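Local coordinates for DUF4595 domain-containing protein (Bacteroides vulgatus, PDB 3TZG), which is of unknown function but has a porin-like beta-barrel fold, which suggests, without proving, a kinship with membrane beta-barrel proteins, at residues G126-D131 / K137-V142; Y99-D104 / F184-L189. All coordinates share one frame; numbering follows the deposited sequence.

Interaction 1: G126-D131 / K137-V142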
loop_
_atom_site.group_PDB
_atom_site.type_symbol
_atom_site.label_atom_id
_atom_site.label_comp_id
_atom_site.label_asym_id
_atom_site.label_seq_id
_atom_site.Cartn_x
_atom_site.Cartn_y
_atom_site.Cartn_z
ATOM N N GLY A 126 -12.685 0.191 -2.321
ATOM C CA GLY A 126 -11.804 1.229 -2.819
ATOM C C GLY A 126 -11.808 1.323 -4.313
ATOM O O GLY A 126 -11.780 0.292 -4.988
ATOM N N LYS A 127 -11.804 2.572 -4.827
ATOM C CA LYS A 127 -11.764 2.919 -6.242
ATOM C C LYS A 127 -10.514 3.730 -6.515
ATOM O O LYS A 127 -10.354 4.777 -5.909
ATOM C CB LYS A 127 -13.029 3.703 -6.624
ATOM C CG LYS A 127 -13.263 3.806 -8.116
ATOM C CD LYS A 127 -14.459 4.703 -8.426
ATOM C CE LYS A 127 -14.643 4.846 -9.917
ATOM N NZ LYS A 127 -15.689 5.847 -10.247
ATOM N N TYR A 128 -9.611 3.247 -7.378
ATOM C CA TYR A 128 -8.366 3.936 -7.738
ATOM C C TYR A 128 -8.519 4.425 -9.152
ATOM O O TYR A 128 -8.706 3.605 -10.044
ATOM C CB TYR A 128 -7.154 3.004 -7.563
ATOM C CG TYR A 128 -6.914 2.613 -6.120
ATOM C CD1 TYR A 128 -7.743 1.696 -5.477
ATOM C CD2 TYR A 128 -5.857 3.159 -5.395
ATOM C CE1 TYR A 128 -7.579 1.400 -4.126
ATOM C CE2 TYR A 128 -5.676 2.862 -4.046
ATOM C CZ TYR A 128 -6.540 1.981 -3.418
ATOM O OH TYR A 128 -6.343 1.647 -2.109
ATOM N N VAL A 129 -8.531 5.764 -9.341
ATOM C CA VAL A 129 -8.730 6.426 -10.639
ATOM C C VAL A 129 -7.412 7.091 -11.072
ATOM O O VAL A 129 -6.785 7.795 -10.283
ATOM C CB VAL A 129 -9.900 7.429 -10.530
ATOM C CG1 VAL A 129 -10.030 8.282 -11.785
ATOM C CG2 VAL A 129 -11.204 6.689 -10.250
ATOM N N PHE A 130 -6.987 6.819 -12.318
ATOM C CA PHE A 130 -5.713 7.273 -12.909
ATOM C C PHE A 130 -5.945 8.213 -14.061
ATOM O O PHE A 130 -6.951 8.068 -14.765
ATOM C CB PHE A 130 -4.899 6.054 -13.422
ATOM C CG PHE A 130 -4.589 5.020 -12.368
ATOM C CD1 PHE A 130 -5.556 4.106 -11.957
ATOM C CD2 PHE A 130 -3.350 4.993 -11.748
ATOM C CE1 PHE A 130 -5.294 3.212 -10.918
ATOM C CE2 PHE A 130 -3.081 4.082 -10.723
ATOM C CZ PHE A 130 -4.043 3.191 -10.327
ATOM N N ASP A 131 -5.014 9.125 -14.307
ATOM C CA ASP A 131 -5.122 10.052 -15.428
ATOM C C ASP A 131 -4.549 9.413 -16.738
ATOM O O ASP A 131 -4.177 8.233 -16.747
ATOM C CB ASP A 131 -4.408 11.382 -15.098
ATOM C CG ASP A 131 -2.916 11.311 -14.833
ATOM O OD1 ASP A 131 -2.284 10.303 -15.237
ATOM O OD2 ASP A 131 -2.367 12.288 -14.267
ATOM N N LYS A 137 -4.661 9.645 -9.546
ATOM C CA LYS A 137 -5.171 10.992 -9.290
ATOM C C LYS A 137 -6.097 11.050 -8.103
ATOM O O LYS A 137 -6.043 12.029 -7.347
ATOM C CB LYS A 137 -5.880 11.565 -10.518
ATOM C CG LYS A 137 -4.872 12.289 -11.451
ATOM C CD LYS A 137 -4.348 13.667 -10.888
ATOM C CE LYS A 137 -3.302 14.353 -11.722
ATOM N NZ LYS A 137 -3.760 14.662 -13.117
ATOM N N GLU A 138 -6.933 10.015 -7.921
ATOM C CA GLU A 138 -7.917 9.965 -6.828
ATOM C C GLU A 138 -8.156 8.574 -6.335
ATOM O O GLU A 138 -8.111 7.613 -7.112
ATOM C CB GLU A 138 -9.266 10.535 -7.263
ATOM C CG GLU A 138 -9.283 11.978 -7.684
ATOM C CD GLU A 138 -10.594 12.399 -8.307
ATOM O OE1 GLU A 138 -11.599 11.660 -8.187
ATOM O OE2 GLU A 138 -10.625 13.513 -8.875
ATOM N N VAL A 139 -8.439 8.473 -5.044
ATOM C CA VAL A 139 -8.781 7.223 -4.366
ATOM C C VAL A 139 -10.041 7.463 -3.549
ATOM O O VAL A 139 -10.090 8.391 -2.749
ATOM C CB VAL A 139 -7.652 6.628 -3.485
ATOM C CG1 VAL A 139 -8.064 5.252 -2.928
ATOM C CG2 VAL A 139 -6.316 6.562 -4.232
HETATM N N MSE A 140 -11.059 6.655 -3.772
HETATM C CA MSE A 140 -12.321 6.720 -3.040
HETATM C C MSE A 140 -12.497 5.439 -2.264
HETATM O O MSE A 140 -12.375 4.349 -2.842
HETATM C CB MSE A 140 -13.500 6.968 -3.971
HETATM C CG MSE A 140 -13.504 8.355 -4.539
HETATM SE SE MSE A 140 -13.414 8.363 -6.474
HETATM C CE MSE A 140 -11.686 7.603 -6.804
ATOM N N THR A 141 -12.703 5.565 -0.936
ATOM C CA THR A 141 -12.846 4.418 -0.054
ATOM C C THR A 141 -14.078 4.563 0.778
ATOM O O THR A 141 -14.325 5.632 1.333
ATOM C CB THR A 141 -11.629 4.223 0.840
ATOM O OG1 THR A 141 -10.416 4.489 0.137
ATOM C CG2 THR A 141 -11.571 2.840 1.405
ATOM N N VAL A 142 -14.853 3.475 0.868
ATOM C CA VAL A 142 -16.056 3.369 1.672
ATOM C C VAL A 142 -15.846 2.249 2.655
ATOM O O VAL A 142 -15.546 1.125 2.246
ATOM C CB VAL A 142 -17.339 3.175 0.832
ATOM C CG1 VAL A 142 -18.574 3.042 1.727
ATOM C CG2 VAL A 142 -17.513 4.314 -0.164
HETATM O O HOH W 1 -8.755 2.371 0.014
#

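Interaction 2: Y99-D104 / F184-L189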
loop_
_atom_site.group_PDB
_atom_site.type_symbol
_atom_site.label_atom_id
_atom_site.label_comp_id
_atom_site.label_asym_id
_atom_site.label_seq_id
_atom_site.Cartn_x
_atom_site.Cartn_y
_atom_site.Cartn_z
ATOM N N TYR A 99 -9.856 -8.016 -6.876
ATOM C CA TYR A 99 -9.277 -6.911 -7.662
ATOM C C TYR A 99 -9.957 -6.881 -9.055
ATOM O O TYR A 99 -9.975 -7.904 -9.745
ATOM C CB TYR A 99 -7.734 -7.086 -7.767
ATOM C CG TYR A 99 -7.048 -7.246 -6.421
ATOM C CD1 TYR A 99 -6.789 -6.144 -5.616
ATOM C CD2 TYR A 99 -6.697 -8.502 -5.939
ATOM C CE1 TYR A 99 -6.233 -6.288 -4.347
ATOM C CE2 TYR A 99 -6.100 -8.655 -4.680
ATOM C CZ TYR A 99 -5.883 -7.546 -3.880
ATOM O OH TYR A 99 -5.330 -7.666 -2.616
ATOM N N ASP A 100 -10.600 -5.750 -9.419
ATOM C CA ASP A 100 -11.267 -5.584 -10.721
ATOM C C ASP A 100 -10.730 -4.360 -11.423
ATOM O O ASP A 100 -10.482 -3.320 -10.791
ATOM C CB ASP A 100 -12.767 -5.507 -10.598
ATOM C CG ASP A 100 -13.344 -6.854 -10.213
ATOM O OD1 ASP A 100 -13.640 -7.667 -11.135
ATOM O OD2 ASP A 100 -13.495 -7.103 -8.996
ATOM N N TYR A 101 -10.537 -4.511 -12.749
ATOM C CA TYR A 101 -9.910 -3.527 -13.623
ATOM C C TYR A 101 -10.834 -3.164 -14.750
ATOM O O TYR A 101 -11.353 -4.065 -15.382
ATOM C CB TYR A 101 -8.590 -4.106 -14.171
ATOM C CG TYR A 101 -7.718 -4.716 -13.098
ATOM C CD1 TYR A 101 -6.807 -3.940 -12.390
ATOM C CD2 TYR A 101 -7.830 -6.060 -12.762
ATOM C CE1 TYR A 101 -5.994 -4.499 -11.405
ATOM C CE2 TYR A 101 -7.050 -6.619 -11.749
ATOM C CZ TYR A 101 -6.109 -5.842 -11.098
ATOM O OH TYR A 101 -5.354 -6.377 -10.087
ATOM N N LYS A 102 -11.086 -1.855 -14.959
ATOM C CA LYS A 102 -11.969 -1.279 -15.992
ATOM C C LYS A 102 -11.222 -0.076 -16.576
ATOM O O LYS A 102 -11.168 1.004 -15.984
ATOM C CB LYS A 102 -13.347 -0.918 -15.402
ATOM C CG LYS A 102 -14.486 -0.856 -16.405
ATOM C CD LYS A 102 -15.852 -0.485 -15.756
ATOM C CE LYS A 102 -16.428 -1.532 -14.811
ATOM N NZ LYS A 102 -17.738 -1.129 -14.207
ATOM N N GLY A 103 -10.528 -0.332 -17.669
ATOM C CA GLY A 103 -9.636 0.640 -18.265
ATOM C C GLY A 103 -8.401 0.657 -17.402
ATOM O O GLY A 103 -7.812 -0.399 -17.134
ATOM N N ASP A 104 -8.056 1.830 -16.882
ATOM C CA ASP A 104 -6.920 1.905 -15.959
ATOM C C ASP A 104 -7.420 1.709 -14.500
ATOM O O ASP A 104 -6.703 1.079 -13.716
ATOM C CB ASP A 104 -6.149 3.237 -16.122
ATOM C CG ASP A 104 -4.854 3.159 -16.921
ATOM O OD1 ASP A 104 -4.256 2.054 -16.980
ATOM O OD2 ASP A 104 -4.383 4.228 -17.402
ATOM N N PHE A 184 -0.583 -2.844 0.743
ATOM C CA PHE A 184 0.739 -2.244 0.650
ATOM C C PHE A 184 1.586 -3.054 -0.338
ATOM O O PHE A 184 2.063 -2.496 -1.331
ATOM C CB PHE A 184 1.408 -2.163 2.028
ATOM C CG PHE A 184 2.884 -1.863 1.965
ATOM C CD1 PHE A 184 3.335 -0.568 1.765
ATOM C CD2 PHE A 184 3.826 -2.886 2.074
ATOM C CE1 PHE A 184 4.699 -0.296 1.702
ATOM C CE2 PHE A 184 5.197 -2.610 2.005
ATOM C CZ PHE A 184 5.620 -1.318 1.835
ATOM N N PHE A 185 1.710 -4.387 -0.098
ATOM C CA PHE A 185 2.470 -5.295 -0.945
ATOM C C PHE A 185 1.874 -5.390 -2.363
ATOM O O PHE A 185 2.639 -5.418 -3.339
ATOM C CB PHE A 185 2.558 -6.676 -0.304
ATOM C CG PHE A 185 3.559 -6.688 0.820
ATOM C CD1 PHE A 185 4.901 -6.384 0.588
ATOM C CD2 PHE A 185 3.165 -6.978 2.124
ATOM C CE1 PHE A 185 5.819 -6.361 1.645
ATOM C CE2 PHE A 185 4.090 -6.958 3.174
ATOM C CZ PHE A 185 5.406 -6.649 2.925
ATOM N N TYR A 186 0.535 -5.364 -2.479
ATOM C CA TYR A 186 -0.134 -5.379 -3.775
ATOM C C TYR A 186 0.360 -4.238 -4.663
ATOM O O TYR A 186 0.632 -4.483 -5.831
ATOM C CB TYR A 186 -1.656 -5.288 -3.599
ATOM C CG TYR A 186 -2.411 -5.040 -4.888
ATOM C CD1 TYR A 186 -2.784 -6.097 -5.717
ATOM C CD2 TYR A 186 -2.775 -3.751 -5.267
ATOM C CE1 TYR A 186 -3.519 -5.876 -6.883
ATOM C CE2 TYR A 186 -3.509 -3.518 -6.431
ATOM C CZ TYR A 186 -3.886 -4.584 -7.230
ATOM O OH TYR A 186 -4.596 -4.353 -8.374
ATOM N N PHE A 187 0.484 -3.004 -4.113
ATOM C CA PHE A 187 0.970 -1.837 -4.848
ATOM C C PHE A 187 2.488 -1.851 -4.978
ATOM O O PHE A 187 2.982 -1.649 -6.098
ATOM C CB PHE A 187 0.507 -0.508 -4.211
ATOM C CG PHE A 187 -0.967 -0.258 -4.465
ATOM C CD1 PHE A 187 -1.432 0.033 -5.740
ATOM C CD2 PHE A 187 -1.892 -0.365 -3.441
ATOM C CE1 PHE A 187 -2.794 0.207 -5.986
ATOM C CE2 PHE A 187 -3.266 -0.191 -3.695
ATOM C CZ PHE A 187 -3.699 0.095 -4.965
ATOM N N LEU A 188 3.230 -2.121 -3.864
ATOM C CA LEU A 188 4.715 -2.138 -3.833
ATOM C C LEU A 188 5.311 -3.117 -4.865
ATOM O O LEU A 188 6.322 -2.790 -5.476
ATOM C CB LEU A 188 5.225 -2.510 -2.427
ATOM C CG LEU A 188 6.744 -2.471 -2.185
ATOM C CD1 LEU A 188 7.213 -1.061 -1.867
ATOM C CD2 LEU A 188 7.139 -3.385 -1.043
ATOM N N LEU A 189 4.678 -4.296 -5.062
ATOM C CA LEU A 189 5.171 -5.340 -5.971
ATOM C C LEU A 189 4.494 -5.245 -7.346
ATOM O O LEU A 189 4.735 -6.106 -8.201
ATOM C CB LEU A 189 4.937 -6.747 -5.360
ATOM C CG LEU A 189 5.360 -6.997 -3.887
ATOM C CD1 LEU A 189 5.273 -8.455 -3.552
ATOM C CD2 LEU A 189 6.781 -6.489 -3.581
#

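Interaction 1: G126-D131 / K137-V142
Y128 and V139 are brought together by their first torsions: Y128 holds CG opposite its carbonyl carbon (chi1 -65°), and V139 turns CG1 anti to the backbone N (chi1 -175°), bringing that methyl over one face of the ring. V139 CG1 lies 3.7 Å from the Y128 ring centroid, a CH-pi contact, while V139 CG2 meets the rim at Y128 CD2 (3.6 Å). A branched valine suits the place because it offers two methyls to one flat partner. Beside them glycine at G126 is consistent with the place, since a side chain here would point toward the Y128 ring. The Y128 hydroxyl bonds D177 O and accepts from a water that also bonds T141 OG1.

These residues belong to a beta hairpin of the barrel, its strands antiparallel at 172°. K127 and M140 exchange two backbone hydrogen bonds, K127 N to M140 O (2.7 Å) and M140 N to K127 O. Nearer the turn the ladder is interrupted by a classic beta bulge: K137 and E138 both face V129, whose O accepts from K137 N (2.9 Å) and E138 N (3.2 Å).

On the opposite face of the hairpin, selenomethionine M140 bends back so that CE reaches V129 CG2 (3.6 Å), an unbranched apolar chain that can bend to lie against the valine methyl. Its neighbour E138 turns its OE1 to H154 of the next strand. At the hairpin end K137 curls its chain back to bring NZ to D131 OD2 (3.0 Å) in a salt bridge that uses the lone pair of OD2 facing away from OD1 (anti); R135 is a second cationic partner of that oxygen.

Interaction 2: Y99-D104 / F184-L189
Y99 and Y186 lie face against face in an offset stack, their centroids 4.3 Å apart and their planes only 7° from parallel. The two side chains run antiparallel, with the rings displaced, so that Y186 CE1 sits above the rim of the Y99 ring, 3.5 Å from Y99 CD1. Y186 has CG anti to its backbone N (chi1 169°), which carries its ring out from helix 181-188 to the strand. F68, A75 and I106 pack around this ring, and the buried setting suits broad, flat side chains.

Y101, reaching out from the same strand as Y99, meets Y186 head-on at its ring edge: Y186 OH donates to Y101 OH over 2.8 Å, with the acceptor in the plane of the Y186 ring. Against this close packing, D100, K102 and G103 face solvent and take no part, the charged residues being at home there. A leucine replacing Y186 would probably leave the Y99 face without its stacking partner and Y101 OH without its donor.

Y101 OH is also bonded to A75 O, and since a carbonyl can only accept, the hydroxyls are consistent with a directed relay from Y186 through Y101 to the backbone, which would satisfy both polar groups at the end of an otherwise aromatic contact.

In the fold
Along the chain the order is 99-104, 126-131, 137-142, 184-189, so the hairpin of interaction 1 falls between the two partners of interaction 2. Their centres are 11 Å apart, and both reach the same antiparallel barrel wall: strands 90-102 and 120-130 flank strand 105-114, pairing with it from its two sides. Interaction 1 is local, joining neighbouring strands of the wall, whereas interaction 2 ties a strand to helix 181-188, distant in sequence. The two touch where F187 of the helix meets the Y128 ring, Y128 CE2 lying 3.5 Å from F187 CZ. One short helix thus packs against several adjacent strands through aromatic side chains.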